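Local coordinates for hypothetical protein aq_1665 (Aquifex aeolicus, PDB 1XM7) that is of unknown function but belongs to the calcineurin-like phosphoesterases and so is probably a hydrolase, at residues D141-G154 against C159-W173. Sequence-based numbering, arbitrary orientation.
Sequences DLLIHGHVHWNREG and CKDYRIECINANVEW
Leu143 and His145 each bind the 165-169 chain through both backbone N and O, from Leu143 N to Glu165 O (2.9 Å) through to Ala169 N and His145 O (2.6 Å). Packing is tight here: branched Ile144 lies side by side with Ile167, CG1 to CG2 4.0 Å, while Leu143 on the other face packs on Val131 of helix 125-137. Ile167 O lies over one face of the His145 ring; ND1 donates to Gly146 O, but buried NE2, facing Cys159 and Cys166, has no hydrogen-bond partner in the model. Those cysteines are modelled as a disulfide, though Cys159 is poorly ordered and Cys157 is an alternative partner. Asn168, CG anti to the backbone N (chi1 -166°), carries ND2 to Val148 O in its carbonyl plane (3.0 Å); Trp173 NE1 reaches that oxygen from above the plane (2.7 Å). Trp150 CA sits over the Trp173 six-membered ring, and an alanine here would probably leave Trp150 without that platform and Val148 O with one donor fewer. Glu172 OE2 receives Trp150 N and a water; OE1 pairs with Arg25. On the loose, solvent side Glu165 bends away toward Lys160, a weak salt bridge. Strand 166-168 thus edges a four-stranded mixed sheet, parallel to 142-145, whose following GHVH loop is characteristic of calcineurin-like phosphoesterases.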
loop_
_atom_site.group_PDB
_atom_site.type_symbol
_atom_site.label_atom_id
_atom_site.label_comp_id
_atom_site.label_asym_id
_atom_site.label_seq_id
_atom_site.Cartn_x
_atom_site.Cartn_y
_atom_site.Cartn_z
ATOM N N ASP A 141 -10.855 13.446 -4.167
ATOM C CA ASP A 141 -11.136 13.842 -2.802
ATOM C C ASP A 141 -10.098 13.317 -1.817
ATOM O O ASP A 141 -9.792 13.962 -0.808
ATOM C CB ASP A 141 -12.534 13.354 -2.417
ATOM C CG ASP A 141 -13.623 14.038 -3.222
ATOM O OD1 ASP A 141 -13.860 15.246 -2.988
ATOM O OD2 ASP A 141 -14.227 13.379 -4.099
ATOM N N LEU A 142 -9.541 12.151 -2.112
ATOM C CA LEU A 142 -8.550 11.566 -1.227
ATOM C C LEU A 142 -7.477 10.784 -1.971
ATOM O O LEU A 142 -7.702 10.269 -3.067
ATOM C CB LEU A 142 -9.247 10.649 -0.224
ATOM C CG LEU A 142 -8.382 9.815 0.719
ATOM C CD1 LEU A 142 -7.610 10.721 1.685
ATOM C CD2 LEU A 142 -9.284 8.835 1.472
ATOM N N LEU A 143 -6.299 10.714 -1.362
ATOM C CA LEU A 143 -5.188 9.968 -1.921
ATOM C C LEU A 143 -4.742 8.970 -0.880
ATOM O O LEU A 143 -4.420 9.341 0.238
ATOM C CB LEU A 143 -4.010 10.884 -2.254
ATOM C CG LEU A 143 -2.694 10.169 -2.607
ATOM C CD1 LEU A 143 -2.877 9.332 -3.863
ATOM C CD2 LEU A 143 -1.582 11.185 -2.807
ATOM N N ILE A 144 -4.759 7.695 -1.242
ATOM C CA ILE A 144 -4.295 6.656 -0.341
ATOM C C ILE A 144 -2.994 6.218 -0.996
ATOM O O ILE A 144 -2.970 5.894 -2.188
ATOM C CB ILE A 144 -5.273 5.480 -0.286
ATOM C CG1 ILE A 144 -6.649 5.990 0.125
ATOM C CG2 ILE A 144 -4.784 4.430 0.711
ATOM C CD1 ILE A 144 -7.624 4.895 0.443
ATOM N N HIS A 145 -1.908 6.242 -0.232
ATOM C CA HIS A 145 -0.603 5.870 -0.769
ATOM C C HIS A 145 0.235 5.107 0.244
ATOM O O HIS A 145 -0.241 4.733 1.308
ATOM C CB HIS A 145 0.153 7.130 -1.182
ATOM C CG HIS A 145 0.511 8.003 -0.026
ATOM N ND1 HIS A 145 1.446 7.636 0.916
ATOM C CD2 HIS A 145 0.004 9.188 0.388
ATOM C CE1 HIS A 145 1.497 8.554 1.864
ATOM N NE2 HIS A 145 0.631 9.506 1.569
ATOM N N GLY A 146 1.488 4.872 -0.118
ATOM C CA GLY A 146 2.417 4.193 0.764
ATOM C C GLY A 146 3.763 4.891 0.639
ATOM O O GLY A 146 3.869 6.110 0.812
ATOM N N HIS A 147 4.800 4.114 0.360
ATOM C CA HIS A 147 6.133 4.652 0.156
ATOM C C HIS A 147 6.858 5.308 1.340
ATOM O O HIS A 147 8.043 5.048 1.538
ATOM C CB HIS A 147 6.094 5.622 -1.027
ATOM C CG HIS A 147 7.446 6.071 -1.481
ATOM N ND1 HIS A 147 8.048 7.216 -1.007
ATOM C CD2 HIS A 147 8.324 5.513 -2.348
ATOM C CE1 HIS A 147 9.239 7.346 -1.563
ATOM N NE2 HIS A 147 9.431 6.324 -2.381
ATOM N N VAL A 148 6.185 6.157 2.116
ATOM C CA VAL A 148 6.852 6.816 3.250
ATOM C C VAL A 148 6.877 5.962 4.517
ATOM O O VAL A 148 5.840 5.704 5.128
ATOM C CB VAL A 148 6.196 8.164 3.594
ATOM C CG1 VAL A 148 7.048 8.894 4.626
ATOM C CG2 VAL A 148 6.038 9.005 2.330
ATOM N N HIS A 149 8.072 5.542 4.918
ATOM C CA HIS A 149 8.227 4.695 6.094
ATOM C C HIS A 149 8.107 5.414 7.418
ATOM O O HIS A 149 8.098 6.639 7.495
ATOM C CB HIS A 149 9.568 3.963 6.058
ATOM C CG HIS A 149 9.775 3.148 4.820
ATOM N ND1 HIS A 149 8.803 2.318 4.302
ATOM C CD2 HIS A 149 10.841 3.038 3.991
ATOM C CE1 HIS A 149 9.259 1.737 3.208
ATOM N NE2 HIS A 149 10.494 2.157 2.997
ATOM N N TRP A 150 8.020 4.612 8.466
ATOM C CA TRP A 150 7.907 5.122 9.810
ATOM C C TRP A 150 9.164 5.895 10.179
ATOM O O TRP A 150 10.269 5.530 9.782
ATOM C CB TRP A 150 7.720 3.958 10.787
ATOM C CG TRP A 150 7.644 4.391 12.222
ATOM C CD1 TRP A 150 6.513 4.706 12.933
ATOM C CD2 TRP A 150 8.753 4.664 13.093
ATOM N NE1 TRP A 150 6.855 5.164 14.187
ATOM C CE2 TRP A 150 8.222 5.150 14.310
ATOM C CE3 TRP A 150 10.146 4.555 12.957
ATOM C CZ2 TRP A 150 9.037 5.526 15.387
ATOM C CZ3 TRP A 150 10.955 4.932 14.027
ATOM C CH2 TRP A 150 10.397 5.412 15.225
ATOM N N ASN A 151 8.981 6.975 10.927
ATOM C CA ASN A 151 10.086 7.788 11.416
ATOM C C ASN A 151 9.637 8.191 12.805
ATOM O O ASN A 151 8.445 8.148 13.110
ATOM C CB ASN A 151 10.326 9.014 10.525
ATOM C CG ASN A 151 9.109 9.901 10.400
ATOM O OD1 ASN A 151 8.707 10.280 9.296
ATOM N ND2 ASN A 151 8.515 10.248 11.535
ATOM N N ARG A 152 10.583 8.577 13.648
ATOM C CA ARG A 152 10.267 8.947 15.022
ATOM C C ARG A 152 9.494 10.254 15.224
ATOM O O ARG A 152 9.327 10.690 16.361
ATOM C CB ARG A 152 11.554 8.975 15.855
ATOM C CG ARG A 152 12.763 8.383 15.137
ATOM C CD ARG A 152 13.301 9.371 14.108
ATOM N NE ARG A 152 14.338 8.809 13.241
ATOM C CZ ARG A 152 15.251 9.542 12.601
ATOM N NH1 ARG A 152 15.258 10.868 12.734
ATOM N NH2 ARG A 152 16.158 8.953 11.822
ATOM N N GLU A 153 9.012 10.873 14.144
ATOM C CA GLU A 153 8.256 12.124 14.267
ATOM C C GLU A 153 6.843 12.117 13.668
ATOM O O GLU A 153 5.868 12.248 14.397
ATOM C CB GLU A 153 9.039 13.291 13.664
ATOM C CG GLU A 153 10.302 12.901 12.923
ATOM C CD GLU A 153 11.409 12.450 13.855
ATOM O OE1 GLU A 153 12.525 12.161 13.367
ATOM O OE2 GLU A 153 11.162 12.388 15.079
ATOM N N GLY A 154 6.727 11.985 12.350
ATOM C CA GLY A 154 5.410 11.986 11.724
ATOM C C GLY A 154 5.462 12.325 10.243
ATOM O O GLY A 154 4.693 11.732 9.441
ATOM N N CYS A 159 1.788 15.283 2.181
ATOM C CA CYS A 159 0.656 15.460 1.299
ATOM C C CYS A 159 -0.439 16.248 1.996
ATOM O O CYS A 159 -1.598 15.836 2.050
ATOM C CB CYS A 159 0.128 14.114 0.760
ATOM S SG CYS A 159 0.094 12.501 1.665
ATOM N N LYS A 160 -0.040 17.403 2.522
ATOM C CA LYS A 160 -0.927 18.305 3.247
ATOM C C LYS A 160 -0.539 19.748 2.916
ATOM O O LYS A 160 -1.323 20.679 3.139
ATOM C CB LYS A 160 -0.787 18.070 4.755
ATOM C CG LYS A 160 -1.988 18.521 5.565
ATOM C CD LYS A 160 -3.191 17.629 5.284
ATOM C CE LYS A 160 -4.434 18.098 6.031
ATOM N NZ LYS A 160 -4.924 19.415 5.533
ATOM N N ASP A 161 0.676 19.924 2.391
ATOM C CA ASP A 161 1.184 21.244 2.007
ATOM C C ASP A 161 0.525 21.684 0.701
ATOM O O ASP A 161 0.666 22.826 0.257
ATOM C CB ASP A 161 2.703 21.194 1.842
ATOM C CG ASP A 161 3.426 20.972 3.162
ATOM O OD1 ASP A 161 2.988 20.097 3.947
ATOM O OD2 ASP A 161 4.434 21.666 3.412
ATOM N N TYR A 162 -0.175 20.737 0.088
ATOM C CA TYR A 162 -0.921 20.960 -1.138
ATOM C C TYR A 162 -2.345 20.685 -0.707
ATOM O O TYR A 162 -2.570 19.894 0.208
ATOM C CB TYR A 162 -0.521 19.960 -2.222
ATOM C CG TYR A 162 0.907 20.092 -2.689
ATOM C CD1 TYR A 162 1.969 19.586 -1.930
ATOM C CD2 TYR A 162 1.204 20.734 -3.893
ATOM C CE1 TYR A 162 3.295 19.715 -2.363
ATOM C CE2 TYR A 162 2.525 20.872 -4.331
ATOM C CZ TYR A 162 3.561 20.361 -3.566
ATOM O OH TYR A 162 4.856 20.497 -4.012
ATOM N N ARG A 163 -3.313 21.329 -1.341
ATOM C CA ARG A 163 -4.696 21.092 -0.956
ATOM C C ARG A 163 -5.052 19.644 -1.284
ATOM O O ARG A 163 -5.951 19.374 -2.087
ATOM C CB ARG A 163 -5.633 22.052 -1.695
ATOM C CG ARG A 163 -6.528 22.832 -0.748
ATOM C CD ARG A 163 -6.163 24.295 -0.727
ATOM N NE ARG A 163 -6.666 24.974 -1.913
ATOM C CZ ARG A 163 -6.619 26.288 -2.093
ATOM N NH1 ARG A 163 -6.086 27.067 -1.166
ATOM N NH2 ARG A 163 -7.123 26.828 -3.193
ATOM N N ILE A 164 -4.329 18.722 -0.653
ATOM C CA ILE A 164 -4.524 17.295 -0.872
ATOM C C ILE A 164 -4.677 16.545 0.450
ATOM O O ILE A 164 -3.881 16.723 1.381
ATOM C CB ILE A 164 -3.322 16.683 -1.655
ATOM C CG1 ILE A 164 -3.184 17.347 -3.029
ATOM C CG2 ILE A 164 -3.512 15.192 -1.814
ATOM C CD1 ILE A 164 -1.955 16.916 -3.816
ATOM N N GLU A 165 -5.716 15.719 0.527
ATOM C CA GLU A 165 -5.970 14.915 1.712
ATOM C C GLU A 165 -5.428 13.519 1.433
ATOM O O GLU A 165 -5.559 13.018 0.322
ATOM C CB GLU A 165 -7.470 14.864 2.004
ATOM C CG GLU A 165 -8.024 16.183 2.517
ATOM C CD GLU A 165 -7.310 16.663 3.778
ATOM O OE1 GLU A 165 -7.500 17.838 4.171
ATOM O OE2 GLU A 165 -6.561 15.861 4.380
ATOM N N CYS A 166 -4.822 12.884 2.428
ATOM C CA CYS A 166 -4.252 11.562 2.204
ATOM C C CYS A 166 -4.125 10.700 3.454
ATOM O O CYS A 166 -4.298 11.167 4.577
ATOM C CB CYS A 166 -2.861 11.713 1.575
ATOM S SG CYS A 166 -1.663 12.515 2.698
ATOM N N ILE A 167 -3.817 9.428 3.237
ATOM C CA ILE A 167 -3.616 8.479 4.319
ATOM C C ILE A 167 -2.548 7.497 3.857
ATOM O O ILE A 167 -2.598 6.994 2.734
ATOM C CB ILE A 167 -4.898 7.712 4.663
ATOM C CG1 ILE A 167 -4.531 6.262 4.971
ATOM C CG2 ILE A 167 -5.919 7.857 3.554
ATOM C CD1 ILE A 167 -5.666 5.299 4.857
ATOM N N ASN A 168 -1.587 7.234 4.734
ATOM C CA ASN A 168 -0.473 6.351 4.432
ATOM C C ASN A 168 -0.806 4.898 4.759
ATOM O O ASN A 168 -0.941 4.547 5.929
ATOM C CB ASN A 168 0.740 6.794 5.244
ATOM C CG ASN A 168 2.025 6.177 4.757
ATOM O OD1 ASN A 168 2.038 5.043 4.289
ATOM N ND2 ASN A 168 3.123 6.914 4.879
ATOM N N ALA A 169 -0.921 4.057 3.729
ATOM C CA ALA A 169 -1.242 2.640 3.905
ATOM C C ALA A 169 -0.042 1.737 4.231
ATOM O O ALA A 169 -0.192 0.520 4.349
ATOM C CB ALA A 169 -1.934 2.127 2.674
ATOM N N ASN A 170 1.141 2.334 4.373
ATOM C CA ASN A 170 2.366 1.593 4.682
ATOM C C ASN A 170 2.220 0.848 6.001
ATOM O O ASN A 170 1.814 1.427 7.001
ATOM C CB ASN A 170 3.552 2.561 4.763
ATOM C CG ASN A 170 4.881 1.856 5.003
ATOM O OD1 ASN A 170 5.895 2.211 4.403
ATOM N ND2 ASN A 170 4.884 0.866 5.887
ATOM N N VAL A 171 2.564 -0.434 6.000
ATOM C CA VAL A 171 2.455 -1.262 7.200
ATOM C C VAL A 171 3.118 -0.651 8.425
ATOM O O VAL A 171 2.560 -0.691 9.514
ATOM C CB VAL A 171 3.060 -2.665 6.973
ATOM C CG1 VAL A 171 2.205 -3.444 5.998
ATOM C CG2 VAL A 171 4.485 -2.547 6.453
ATOM N N GLU A 172 4.301 -0.077 8.240
ATOM C CA GLU A 172 5.044 0.526 9.342
ATOM C C GLU A 172 4.292 1.618 10.110
ATOM O O GLU A 172 4.632 1.926 11.253
ATOM C CB GLU A 172 6.374 1.094 8.839
ATOM C CG GLU A 172 7.332 0.055 8.299
ATOM C CD GLU A 172 8.724 0.613 8.088
ATOM O OE1 GLU A 172 9.591 -0.118 7.586
ATOM O OE2 GLU A 172 8.958 1.787 8.428
ATOM N N TRP A 173 3.277 2.206 9.491
ATOM C CA TRP A 173 2.515 3.257 10.153
ATOM C C TRP A 173 1.228 2.755 10.764
ATOM O O TRP A 173 0.645 3.427 11.615
ATOM C CB TRP A 173 2.162 4.375 9.178
ATOM C CG TRP A 173 3.306 5.252 8.818
ATOM C CD1 TRP A 173 3.932 5.327 7.609
ATOM C CD2 TRP A 173 3.958 6.204 9.672
ATOM N NE1 TRP A 173 4.931 6.268 7.654
ATOM C CE2 TRP A 173 4.971 6.823 8.907
ATOM C CE3 TRP A 173 3.784 6.594 11.007
ATOM C CZ2 TRP A 173 5.811 7.815 9.435
ATOM C CZ3 TRP A 173 4.618 7.577 11.530
ATOM C CH2 TRP A 173 5.619 8.176 10.743
HETATM O O HOH W 1 11.220 3.084 9.223
#